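PDB 2XQ0: leucine aminopeptidase 2 from Saccharomyces cerevisiae, which is a zinc-dependent aminopeptidase that preferentially cleaves di- and tripeptides and also has low epoxide hydrolase activity in vitro. Local coordinates for residues Leu303-Ser308 against Gly325-Leu330; Asn318-Asn323 against Val388-Gly393; Phe394-His399 against Thr453-Pro458. One frame throughout, in Å; residues are numbered along the deposited sequence.

How the interactions relate
Three buried contacts step outward from the catalytic zinc through a run of helices; interactions 1 and 2 lie within the M1 peptidase domain. Interaction 1 joins helices 297-311 and 321-339, interaction 2 sets the chain leading into helix 321-339 against the start of helix 388-403, and interaction 3 sets helix 388-403 against the short helix 451-456. The centres of interactions 1 and 2 lie about 11 Å apart. Those of interactions 2 and 3 are about 9 Å apart, and those of interactions 1 and 3 about 17 Å. Along the chain, the segments of interactions 1 and 2 alternate, whereas interaction 3 follows both. Helices 321-339 and 388-403, each used twice, connect the surroundings of zinc ligand H305 and inhibitor-contacting Y390 with the more peripheral W454.

Interaction 1: Leu303-Ser308 against Gly325-Leu330; sequences LAHSWS and GWTVYL. With ZN (zinc ion), chain C.
T327 lies over the imidazole of H305, joining helices 297-311 and 321-339, the two that carry the HExxH-(X18)-E zinc motif of M1 peptidases. The helix segments run closer to antiparallel than parallel, at 133°, and A304 and T327 are the residues whose CA atoms come nearest. The tight part surrounds the H305 ring. H305 NE2 binds the zinc at 2.0 Å, alongside H301 and E324, while H305 ND1 donates to S308 O at 2.9 Å within the same helix. Ligation at one nitrogen and a hydrogen bond at the other fix the rotation of the imidazole. Methyl CG2 of T327 then covers one face, 3.6 Å above the plane and over its centre. This methyl stands anti to the T327 backbone N, while OG1 lies beside that N (chi1 -59°). From there, T327 OG1 lies 2.8 Å from S308 OG, a likely hydrogen bond, although the serine proton could instead turn, more weakly, to A304 O; T327 OG1 is also hydrogen-bonded to N323 O one turn back. T327 is therefore a second-shell residue, pressing on a zinc ligand with its methyl and meeting the neighbouring S308 with its hydroxyl. Close by, S308 CB meets W326 CB at 3.5 Å. Away from the metal the contact is looser and almost wholly apolar. A304 offers just a methyl, with CB 3.8 Å from L330 CB and 4.0 Å from T327 O. Between the two parts, L330 leans its CD1 branch against the serine hydroxyl, 3.6 Å from S308 OG.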
loop_
_atom_site.group_PDB
_atom_site.type_symbol
_atom_site.label_atom_id
_atom_site.label_comp_id
_atom_site.label_asym_id
_atom_site.label_seq_id
_atom_site.Cartn_x
_atom_site.Cartn_y
_atom_site.Cartn_z
ATOM N N LEU A 303 9.158 4.532 -2.270
ATOM C CA LEU A 303 10.018 5.688 -2.482
ATOM C C LEU A 303 9.310 6.770 -3.295
ATOM O O LEU A 303 9.443 7.946 -2.998
ATOM C CB LEU A 303 11.268 5.274 -3.245
ATOM C CG LEU A 303 12.125 6.435 -3.761
ATOM C CD1 LEU A 303 12.698 7.217 -2.590
ATOM C CD2 LEU A 303 13.245 5.876 -4.636
ATOM N N ALA A 304 8.600 6.384 -4.352
ATOM C CA ALA A 304 7.911 7.384 -5.176
ATOM C C ALA A 304 6.843 8.134 -4.369
ATOM O O ALA A 304 6.586 9.324 -4.608
ATOM C CB ALA A 304 7.313 6.749 -6.422
ATOM N N HIS A 305 6.243 7.462 -3.386
ATOM C CA HIS A 305 5.273 8.103 -2.494
ATOM C C HIS A 305 5.846 9.351 -1.827
ATOM O O HIS A 305 5.112 10.298 -1.491
ATOM C CB HIS A 305 4.793 7.138 -1.411
ATOM C CG HIS A 305 3.580 6.363 -1.794
ATOM N ND1 HIS A 305 2.423 6.972 -2.227
ATOM C CD2 HIS A 305 3.332 5.027 -1.788
ATOM C CE1 HIS A 305 1.518 6.040 -2.500
ATOM N NE2 HIS A 305 2.047 4.858 -2.240
ATOM N N SER A 306 7.159 9.372 -1.653
ATOM C CA SER A 306 7.794 10.538 -1.020
ATOM C C SER A 306 7.298 11.795 -1.713
ATOM O O SER A 306 7.022 12.804 -1.064
ATOM C CB SER A 306 9.320 10.451 -1.092
ATOM O OG SER A 306 9.765 9.321 -0.375
ATOM N N TRP A 307 7.150 11.719 -3.032
ATOM C CA TRP A 307 6.541 12.809 -3.801
ATOM C C TRP A 307 5.006 12.725 -3.890
ATOM O O TRP A 307 4.302 13.639 -3.452
ATOM C CB TRP A 307 7.168 12.886 -5.201
ATOM C CG TRP A 307 8.611 13.308 -5.190
ATOM C CD1 TRP A 307 9.093 14.586 -5.320
ATOM C CD2 TRP A 307 9.760 12.461 -5.051
ATOM N NE1 TRP A 307 10.461 14.585 -5.253
ATOM C CE2 TRP A 307 10.902 13.296 -5.094
ATOM C CE3 TRP A 307 9.938 11.082 -4.880
ATOM C CZ2 TRP A 307 12.193 12.800 -4.986
ATOM C CZ3 TRP A 307 11.232 10.588 -4.773
ATOM C CH2 TRP A 307 12.344 11.452 -4.823
ATOM N N SER A 308 4.488 11.632 -4.448
ATOM C CA SER A 308 3.063 11.511 -4.708
ATOM C C SER A 308 2.385 10.810 -3.561
ATOM O O SER A 308 2.329 9.597 -3.510
ATOM C CB SER A 308 2.812 10.725 -5.994
ATOM O OG SER A 308 3.606 9.554 -5.995
ATOM N N GLY A 325 -2.203 6.391 -8.236
ATOM C CA GLY A 325 -2.004 6.410 -9.687
ATOM C C GLY A 325 -0.703 7.089 -10.067
ATOM O O GLY A 325 0.108 6.571 -10.858
ATOM N N TRP A 326 -0.466 8.252 -9.488
ATOM C CA TRP A 326 0.832 8.894 -9.672
ATOM C C TRP A 326 1.986 7.989 -9.216
ATOM O O TRP A 326 2.977 7.810 -9.949
ATOM C CB TRP A 326 0.864 10.230 -8.908
ATOM C CG TRP A 326 0.440 11.379 -9.759
ATOM C CD1 TRP A 326 -0.700 12.119 -9.647
ATOM C CD2 TRP A 326 1.167 11.922 -10.859
ATOM N NE1 TRP A 326 -0.726 13.096 -10.618
ATOM C CE2 TRP A 326 0.411 12.995 -11.372
ATOM C CE3 TRP A 326 2.385 11.603 -11.463
ATOM C CZ2 TRP A 326 0.831 13.745 -12.466
ATOM C CZ3 TRP A 326 2.800 12.358 -12.556
ATOM C CH2 TRP A 326 2.034 13.410 -13.037
ATOM N N THR A 327 1.869 7.419 -8.009
ATOM C CA THR A 327 2.932 6.550 -7.474
ATOM C C THR A 327 3.271 5.402 -8.427
ATOM O O THR A 327 4.436 5.149 -8.691
ATOM C CB THR A 327 2.590 6.008 -6.077
ATOM O OG1 THR A 327 2.396 7.124 -5.192
ATOM C CG2 THR A 327 3.710 5.082 -5.534
ATOM N N VAL A 328 2.255 4.716 -8.940
ATOM C CA VAL A 328 2.480 3.589 -9.832
ATOM C C VAL A 328 3.153 4.114 -11.105
ATOM O O VAL A 328 4.068 3.481 -11.641
ATOM C CB VAL A 328 1.149 2.817 -10.159
ATOM C CG1 VAL A 328 1.392 1.728 -11.223
ATOM C CG2 VAL A 328 0.557 2.158 -8.890
ATOM N N TYR A 329 2.702 5.281 -11.573
ATOM C CA TYR A 329 3.312 5.930 -12.742
ATOM C C TYR A 329 4.786 6.232 -12.477
ATOM O O TYR A 329 5.689 5.813 -13.235
ATOM C CB TYR A 329 2.535 7.203 -13.177
ATOM C CG TYR A 329 3.243 7.908 -14.316
ATOM C CD1 TYR A 329 3.097 7.471 -15.630
ATOM C CD2 TYR A 329 4.110 8.957 -14.066
ATOM C CE1 TYR A 329 3.783 8.083 -16.666
ATOM C CE2 TYR A 329 4.794 9.556 -15.076
ATOM C CZ TYR A 329 4.636 9.112 -16.374
ATOM O OH TYR A 329 5.330 9.719 -17.384
ATOM N N LEU A 330 5.047 6.928 -11.381
ATOM C CA LEU A 330 6.425 7.262 -11.025
ATOM C C LEU A 330 7.328 6.037 -10.793
ATOM O O LEU A 330 8.444 6.001 -11.273
ATOM C CB LEU A 330 6.462 8.199 -9.815
ATOM C CG LEU A 330 5.871 9.584 -10.107
ATOM C CD1 LEU A 330 5.717 10.400 -8.810
ATOM C CD2 LEU A 330 6.714 10.338 -11.155
HETATM ZN ZN ZN C . 1.195 3.040 -2.646
#

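Interaction 2: Asn318-Asn323 against Val388-Gly393; sequences NHFWLN and VPYEKG. With BES (2-(3-amino-2-hydroxy-4-phenyl-butyrylamino)-4-methyl-pentanoic acid), chain B.
P389 projects as a blunt knob against F320 and W321, where the N-terminal part of helix 388-403 meets the chain leading into helix 321-339 in the thermolysin-like catalytic domain of this M1 peptidase. The pyrrolidine fits between two surfaces: its CG approaches the phenyl obliquely, 3.8 Å from F320 CD2, and its CB meets the backbone at W321 CA, 3.9 Å away. A second bump is the benzo corner of the W321 indole, which lies obliquely over the place where G393 has no side chain; W321 CE3 comes to 3.9 Å from G393 CA. The polar end of this indole is held elsewhere, as NE1 is hydrogen-bonded to T428 OG1. Beyond the proline, the F320 ring reaches toward the inhibitor pocket, its CG anti to the backbone N (chi1 -173°). There its CE2 lies a loose 4.5 Å from Y390 CE1, and its tip touches the phenyl group of bestatin, with F320 CZ 3.8 Å from BES C9. The shape of the contact thus places one pocket wall, F320, next to Y390, the residue assigned as the catalytic proton donor. No hydrogen bond crosses between the two segments, but Y390 makes one to the ligand. Bestatin O3 sits at the edge of the Y390 ring, in its plane, and accepts a hydrogen bond from Y390 OH at 3.0 Å.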
loop_
_atom_site.group_PDB
_atom_site.type_symbol
_atom_site.label_atom_id
_atom_site.label_comp_id
_atom_site.label_asym_id
_atom_site.label_seq_id
_atom_site.Cartn_x
_atom_site.Cartn_y
_atom_site.Cartn_z
ATOM N N ASN A 318 -11.989 10.201 -1.947
ATOM C CA ASN A 318 -12.602 10.221 -3.280
ATOM C C ASN A 318 -11.595 10.394 -4.393
ATOM O O ASN A 318 -11.881 10.058 -5.530
ATOM C CB ASN A 318 -13.597 11.374 -3.410
ATOM C CG ASN A 318 -14.910 11.104 -2.733
ATOM O OD1 ASN A 318 -15.164 10.005 -2.243
ATOM N ND2 ASN A 318 -15.786 12.098 -2.753
ATOM N N HIS A 319 -10.439 10.962 -4.066
ATOM C CA HIS A 319 -9.420 11.310 -5.069
ATOM C C HIS A 319 -8.114 10.548 -4.808
ATOM O O HIS A 319 -7.009 11.038 -5.077
ATOM C CB HIS A 319 -9.187 12.824 -5.073
ATOM C CG HIS A 319 -10.444 13.602 -5.279
ATOM N ND1 HIS A 319 -10.945 13.878 -6.533
ATOM C CD2 HIS A 319 -11.341 14.091 -4.394
ATOM C CE1 HIS A 319 -12.087 14.530 -6.408
ATOM N NE2 HIS A 319 -12.352 14.669 -5.120
ATOM N N PHE A 320 -8.275 9.349 -4.259
ATOM C CA PHE A 320 -7.169 8.467 -3.893
ATOM C C PHE A 320 -6.267 8.160 -5.091
ATOM O O PHE A 320 -5.077 7.887 -4.920
ATOM C CB PHE A 320 -7.751 7.177 -3.314
ATOM C CG PHE A 320 -6.725 6.239 -2.735
ATOM C CD1 PHE A 320 -5.762 6.703 -1.850
ATOM C CD2 PHE A 320 -6.773 4.874 -3.026
ATOM C CE1 PHE A 320 -4.825 5.831 -1.291
ATOM C CE2 PHE A 320 -5.844 3.999 -2.475
ATOM C CZ PHE A 320 -4.866 4.489 -1.603
ATOM N N TRP A 321 -6.823 8.205 -6.303
ATOM C CA TRP A 321 -6.023 7.947 -7.503
ATOM C C TRP A 321 -4.824 8.907 -7.642
ATOM O O TRP A 321 -3.782 8.530 -8.197
ATOM C CB TRP A 321 -6.887 7.956 -8.775
ATOM C CG TRP A 321 -7.101 9.313 -9.380
ATOM C CD1 TRP A 321 -8.101 10.194 -9.085
ATOM C CD2 TRP A 321 -6.307 9.930 -10.398
ATOM N NE1 TRP A 321 -7.977 11.329 -9.859
ATOM C CE2 TRP A 321 -6.879 11.195 -10.666
ATOM C CE3 TRP A 321 -5.164 9.540 -11.110
ATOM C CZ2 TRP A 321 -6.344 12.072 -11.623
ATOM C CZ3 TRP A 321 -4.633 10.414 -12.054
ATOM C CH2 TRP A 321 -5.230 11.665 -12.304
ATOM N N LEU A 322 -4.962 10.131 -7.137
ATOM C CA LEU A 322 -3.876 11.116 -7.217
ATOM C C LEU A 322 -2.655 10.624 -6.465
ATOM O O LEU A 322 -1.525 10.933 -6.825
ATOM C CB LEU A 322 -4.301 12.462 -6.648
ATOM C CG LEU A 322 -5.254 13.265 -7.548
ATOM C CD1 LEU A 322 -5.771 14.510 -6.835
ATOM C CD2 LEU A 322 -4.545 13.619 -8.854
ATOM N N ASN A 323 -2.887 9.912 -5.363
ATOM C CA ASN A 323 -1.799 9.287 -4.629
ATOM C C ASN A 323 -1.316 8.065 -5.400
ATOM O O ASN A 323 -0.227 8.074 -5.971
ATOM C CB ASN A 323 -2.227 8.860 -3.212
ATOM C CG ASN A 323 -2.191 10.005 -2.196
ATOM O OD1 ASN A 323 -2.370 11.173 -2.534
ATOM N ND2 ASN A 323 -1.967 9.660 -0.935
ATOM N N VAL A 388 -8.149 -0.343 -9.001
ATOM C CA VAL A 388 -8.543 0.750 -9.909
ATOM C C VAL A 388 -7.750 2.058 -9.750
ATOM O O VAL A 388 -7.252 2.597 -10.734
ATOM C CB VAL A 388 -10.063 1.025 -9.819
ATOM C CG1 VAL A 388 -10.434 2.289 -10.604
ATOM C CG2 VAL A 388 -10.828 -0.179 -10.337
ATOM N N PRO A 389 -7.621 2.580 -8.514
ATOM C CA PRO A 389 -6.874 3.846 -8.434
ATOM C C PRO A 389 -5.427 3.689 -8.885
ATOM O O PRO A 389 -4.853 4.621 -9.462
ATOM C CB PRO A 389 -6.936 4.219 -6.937
ATOM C CG PRO A 389 -7.429 2.971 -6.225
ATOM C CD PRO A 389 -8.299 2.259 -7.247
ATOM N N TYR A 390 -4.847 2.524 -8.605
ATOM C CA TYR A 390 -3.473 2.237 -8.990
ATOM C C TYR A 390 -3.339 2.204 -10.506
ATOM O O TYR A 390 -2.564 2.955 -11.094
ATOM C CB TYR A 390 -3.040 0.878 -8.411
ATOM C CG TYR A 390 -2.951 0.845 -6.895
ATOM C CD1 TYR A 390 -4.083 0.630 -6.106
ATOM C CD2 TYR A 390 -1.729 1.007 -6.257
ATOM C CE1 TYR A 390 -3.995 0.606 -4.707
ATOM C CE2 TYR A 390 -1.628 0.981 -4.864
ATOM C CZ TYR A 390 -2.755 0.782 -4.100
ATOM O OH TYR A 390 -2.640 0.747 -2.725
ATOM N N GLU A 391 -4.092 1.316 -11.131
ATOM C CA GLU A 391 -3.853 0.974 -12.531
ATOM C C GLU A 391 -4.662 1.793 -13.520
ATOM O O GLU A 391 -4.169 2.115 -14.593
ATOM C CB GLU A 391 -4.104 -0.515 -12.772
ATOM C CG GLU A 391 -3.147 -1.447 -12.012
ATOM C CD GLU A 391 -1.694 -1.323 -12.468
ATOM O OE1 GLU A 391 -1.439 -0.869 -13.607
ATOM O OE2 GLU A 391 -0.797 -1.672 -11.676
ATOM N N LYS A 392 -5.914 2.103 -13.207
ATOM C CA LYS A 392 -6.623 3.036 -14.069
ATOM C C LYS A 392 -5.949 4.395 -13.908
ATOM O O LYS A 392 -5.816 5.159 -14.869
ATOM C CB LYS A 392 -8.135 3.090 -13.733
ATOM C CG LYS A 392 -8.958 3.845 -14.778
ATOM C CD LYS A 392 -10.455 3.964 -14.445
ATOM C CE LYS A 392 -11.272 2.777 -14.942
ATOM N NZ LYS A 392 -12.768 3.071 -15.013
ATOM N N GLY A 393 -5.515 4.696 -12.685
ATOM C CA GLY A 393 -4.785 5.929 -12.422
ATOM C C GLY A 393 -3.522 6.011 -13.243
ATOM O O GLY A 393 -3.308 6.974 -13.975
HETATM N N2 BES B . 0.092 2.520 1.707
HETATM C C1 BES B . -0.153 1.649 0.575
HETATM C C6 BES B . -0.928 0.409 1.023
HETATM C C7 BES B . -2.292 0.807 1.541
HETATM C C8 BES B . -3.074 1.696 0.813
HETATM C C12 BES B . -2.758 0.300 2.751
HETATM C C9 BES B . -4.326 2.070 1.287
HETATM C C11 BES B . -4.012 0.677 3.226
HETATM C C10 BES B . -4.797 1.561 2.493
HETATM C C2 BES B . 1.161 1.233 -0.097
HETATM O O2 BES B . 1.981 2.325 -0.540
HETATM C C3 BES B . 0.803 0.377 -1.266
HETATM O O3 BES B . 0.297 0.853 -2.285
HETATM N N1 BES B . 1.084 -0.894 -1.011
HETATM C C4 BES B . 0.890 -2.046 -1.868
HETATM C C13 BES B . 2.262 -2.250 -2.499
HETATM C C14 BES B . 2.209 -2.321 -4.019
HETATM C C15 BES B . 3.577 -1.991 -4.606
HETATM C C16 BES B . 1.129 -1.410 -4.598
HETATM C C5 BES B . 0.592 -3.206 -0.962
HETATM O O1 BES B . -0.074 -4.168 -1.405
HETATM O O4 BES B . 1.021 -3.162 0.219
#

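Interaction 3: Phe394-His399 against Thr453-Pro458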
loop_
_atom_site.group_PDB
_atom_site.type_symbol
_atom_site.label_atom_id
_atom_site.label_comp_id
_atom_site.label_asym_id
_atom_site.label_seq_id
_atom_site.Cartn_x
_atom_site.Cartn_y
_atom_site.Cartn_z
ATOM N N PHE A 394 -2.677 4.992 -13.116
ATOM C CA PHE A 394 -1.487 4.877 -13.956
ATOM C C PHE A 394 -1.796 4.998 -15.446
ATOM O O PHE A 394 -1.103 5.702 -16.181
ATOM C CB PHE A 394 -0.793 3.537 -13.714
ATOM C CG PHE A 394 0.109 3.143 -14.840
ATOM C CD1 PHE A 394 1.362 3.705 -14.961
ATOM C CD2 PHE A 394 -0.324 2.264 -15.807
ATOM C CE1 PHE A 394 2.187 3.379 -16.014
ATOM C CE2 PHE A 394 0.503 1.929 -16.870
ATOM C CZ PHE A 394 1.757 2.484 -16.971
ATOM N N ASN A 395 -2.817 4.292 -15.916
ATOM C CA ASN A 395 -3.128 4.344 -17.346
ATOM C C ASN A 395 -3.596 5.690 -17.867
ATOM O O ASN A 395 -3.320 6.045 -19.019
ATOM C CB ASN A 395 -4.108 3.236 -17.731
ATOM C CG ASN A 395 -3.388 1.925 -17.998
ATOM O OD1 ASN A 395 -2.680 1.794 -18.996
ATOM N ND2 ASN A 395 -3.518 0.970 -17.080
ATOM N N LEU A 396 -4.285 6.458 -17.033
ATOM C CA LEU A 396 -4.627 7.819 -17.451
ATOM C C LEU A 396 -3.352 8.647 -17.604
ATOM O O LEU A 396 -3.184 9.382 -18.585
ATOM C CB LEU A 396 -5.593 8.472 -16.459
ATOM C CG LEU A 396 -5.814 9.964 -16.650
ATOM C CD1 LEU A 396 -6.239 10.238 -18.081
ATOM C CD2 LEU A 396 -6.849 10.476 -15.649
ATOM N N LEU A 397 -2.422 8.500 -16.662
ATOM C CA LEU A 397 -1.167 9.277 -16.740
ATOM C C LEU A 397 -0.259 8.850 -17.904
ATOM O O LEU A 397 0.414 9.680 -18.523
ATOM C CB LEU A 397 -0.407 9.189 -15.421
ATOM C CG LEU A 397 -1.179 9.810 -14.253
ATOM C CD1 LEU A 397 -0.492 9.519 -12.939
ATOM C CD2 LEU A 397 -1.333 11.305 -14.482
ATOM N N PHE A 398 -0.213 7.549 -18.162
ATOM C CA PHE A 398 0.538 7.012 -19.278
ATOM C C PHE A 398 -0.048 7.508 -20.624
ATOM O O PHE A 398 0.691 7.779 -21.581
ATOM C CB PHE A 398 0.554 5.478 -19.216
ATOM C CG PHE A 398 1.426 4.844 -20.276
ATOM C CD1 PHE A 398 2.806 4.942 -20.204
ATOM C CD2 PHE A 398 0.863 4.168 -21.351
ATOM C CE1 PHE A 398 3.623 4.376 -21.195
ATOM C CE2 PHE A 398 1.670 3.596 -22.335
ATOM C CZ PHE A 398 3.056 3.706 -22.250
ATOM N N HIS A 399 -1.372 7.614 -20.685
ATOM C CA HIS A 399 -2.064 8.146 -21.859
ATOM C C HIS A 399 -1.680 9.606 -22.090
ATOM O O HIS A 399 -1.357 10.009 -23.208
ATOM C CB HIS A 399 -3.578 8.023 -21.672
ATOM C CG HIS A 399 -4.377 8.542 -22.830
ATOM N ND1 HIS A 399 -4.266 8.021 -24.100
ATOM C CD2 HIS A 399 -5.295 9.529 -22.906
ATOM C CE1 HIS A 399 -5.081 8.671 -24.911
ATOM N NE2 HIS A 399 -5.719 9.591 -24.212
ATOM N N THR A 453 -15.034 9.596 -19.528
ATOM C CA THR A 453 -14.851 8.157 -19.472
ATOM C C THR A 453 -13.745 7.805 -18.483
ATOM O O THR A 453 -13.917 6.929 -17.634
ATOM C CB THR A 453 -14.542 7.574 -20.862
ATOM O OG1 THR A 453 -15.702 7.708 -21.685
ATOM C CG2 THR A 453 -14.185 6.106 -20.766
ATOM N N TRP A 454 -12.620 8.505 -18.585
ATOM C CA TRP A 454 -11.485 8.232 -17.717
ATOM C C TRP A 454 -11.817 8.457 -16.244
ATOM O O TRP A 454 -11.545 7.605 -15.407
ATOM C CB TRP A 454 -10.278 9.084 -18.111
ATOM C CG TRP A 454 -9.518 8.548 -19.289
ATOM C CD1 TRP A 454 -9.549 9.023 -20.569
ATOM C CD2 TRP A 454 -8.616 7.432 -19.296
ATOM N NE1 TRP A 454 -8.717 8.276 -21.370
ATOM C CE2 TRP A 454 -8.127 7.299 -20.611
ATOM C CE3 TRP A 454 -8.162 6.546 -18.313
ATOM C CZ2 TRP A 454 -7.218 6.309 -20.973
ATOM C CZ3 TRP A 454 -7.259 5.572 -18.670
ATOM C CH2 TRP A 454 -6.799 5.455 -19.990
ATOM N N LEU A 455 -12.398 9.609 -15.924
ATOM C CA LEU A 455 -12.616 9.956 -14.527
ATOM C C LEU A 455 -13.873 9.354 -13.875
ATOM O O LEU A 455 -13.842 8.969 -12.699
ATOM C CB LEU A 455 -12.581 11.471 -14.345
ATOM C CG LEU A 455 -11.265 12.158 -14.705
ATOM C CD1 LEU A 455 -11.360 13.639 -14.404
ATOM C CD2 LEU A 455 -10.087 11.550 -13.963
ATOM N N TYR A 456 -14.971 9.257 -14.612
ATOM C CA TYR A 456 -16.252 8.917 -13.985
ATOM C C TYR A 456 -16.955 7.670 -14.520
ATOM O O TYR A 456 -18.010 7.310 -14.033
ATOM C CB TYR A 456 -17.205 10.121 -14.013
ATOM C CG TYR A 456 -16.714 11.260 -13.160
ATOM C CD1 TYR A 456 -16.927 11.260 -11.795
ATOM C CD2 TYR A 456 -16.004 12.318 -13.717
ATOM C CE1 TYR A 456 -16.455 12.289 -10.999
ATOM C CE2 TYR A 456 -15.525 13.351 -12.930
ATOM C CZ TYR A 456 -15.759 13.331 -11.576
ATOM O OH TYR A 456 -15.294 14.351 -10.785
ATOM N N LYS A 457 -16.383 7.003 -15.511
ATOM C CA LYS A 457 -17.066 5.852 -16.088
ATOM C C LYS A 457 -16.456 4.583 -15.516
ATOM O O LYS A 457 -15.252 4.539 -15.270
ATOM C CB LYS A 457 -16.939 5.880 -17.616
ATOM C CG LYS A 457 -18.003 5.099 -18.380
ATOM C CD LYS A 457 -18.635 5.967 -19.466
ATOM C CE LYS A 457 -18.463 5.361 -20.859
ATOM N NZ LYS A 457 -19.311 4.151 -21.079
ATOM N N PRO A 458 -17.284 3.554 -15.291
ATOM C CA PRO A 458 -16.857 2.234 -14.797
ATOM C C PRO A 458 -16.192 1.334 -15.844
ATOM O O PRO A 458 -16.318 1.582 -17.040
ATOM C CB PRO A 458 -18.176 1.590 -14.342
ATOM C CG PRO A 458 -19.239 2.284 -15.157
ATOM C CD PRO A 458 -18.753 3.700 -15.270
#
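L396 and W454 carry most of this contact between helix 388-403 and the short helix 451-456. The apolar contacts centre on the indole. CB of L396 touches W454 CE3 at 3.7 Å, and the CD1 branch sits 3.8 Å above the ring plane, offset toward the rim. CG of L396, which bears this branch, stands anti to the backbone N (chi1 169°). The other methyl of the leucine meets a second leucine, L396 CD2 lying 3.8 Å from L455 CD2. A CH-pi contact adds to this: L396 CA stands over the six-membered ring of W454, 4.0 Å from its centroid. The one aromatic pair is slight. The H399 ring and the five-membered ring of W454 are inclined by 24°, but they are slid apart, with centroids 5.4 Å from each other, and barely overlap. Polar atoms make no hydrogen bond across the contact; N395 O merely borders the indole, 3.7 Å from W454 CH2, while N395 ND2 is hydrogen-bonded to E391 O in its own helix. An alanine in place of W454 would probably open a gap beside L396 and leave H399 without its aromatic neighbour. L396 also packs on W321, so the leucine ties the short helix to helix 321-339 as well, helix-on-helix packing consistent with the mainly helical part of the thermolysin-like M1 fold.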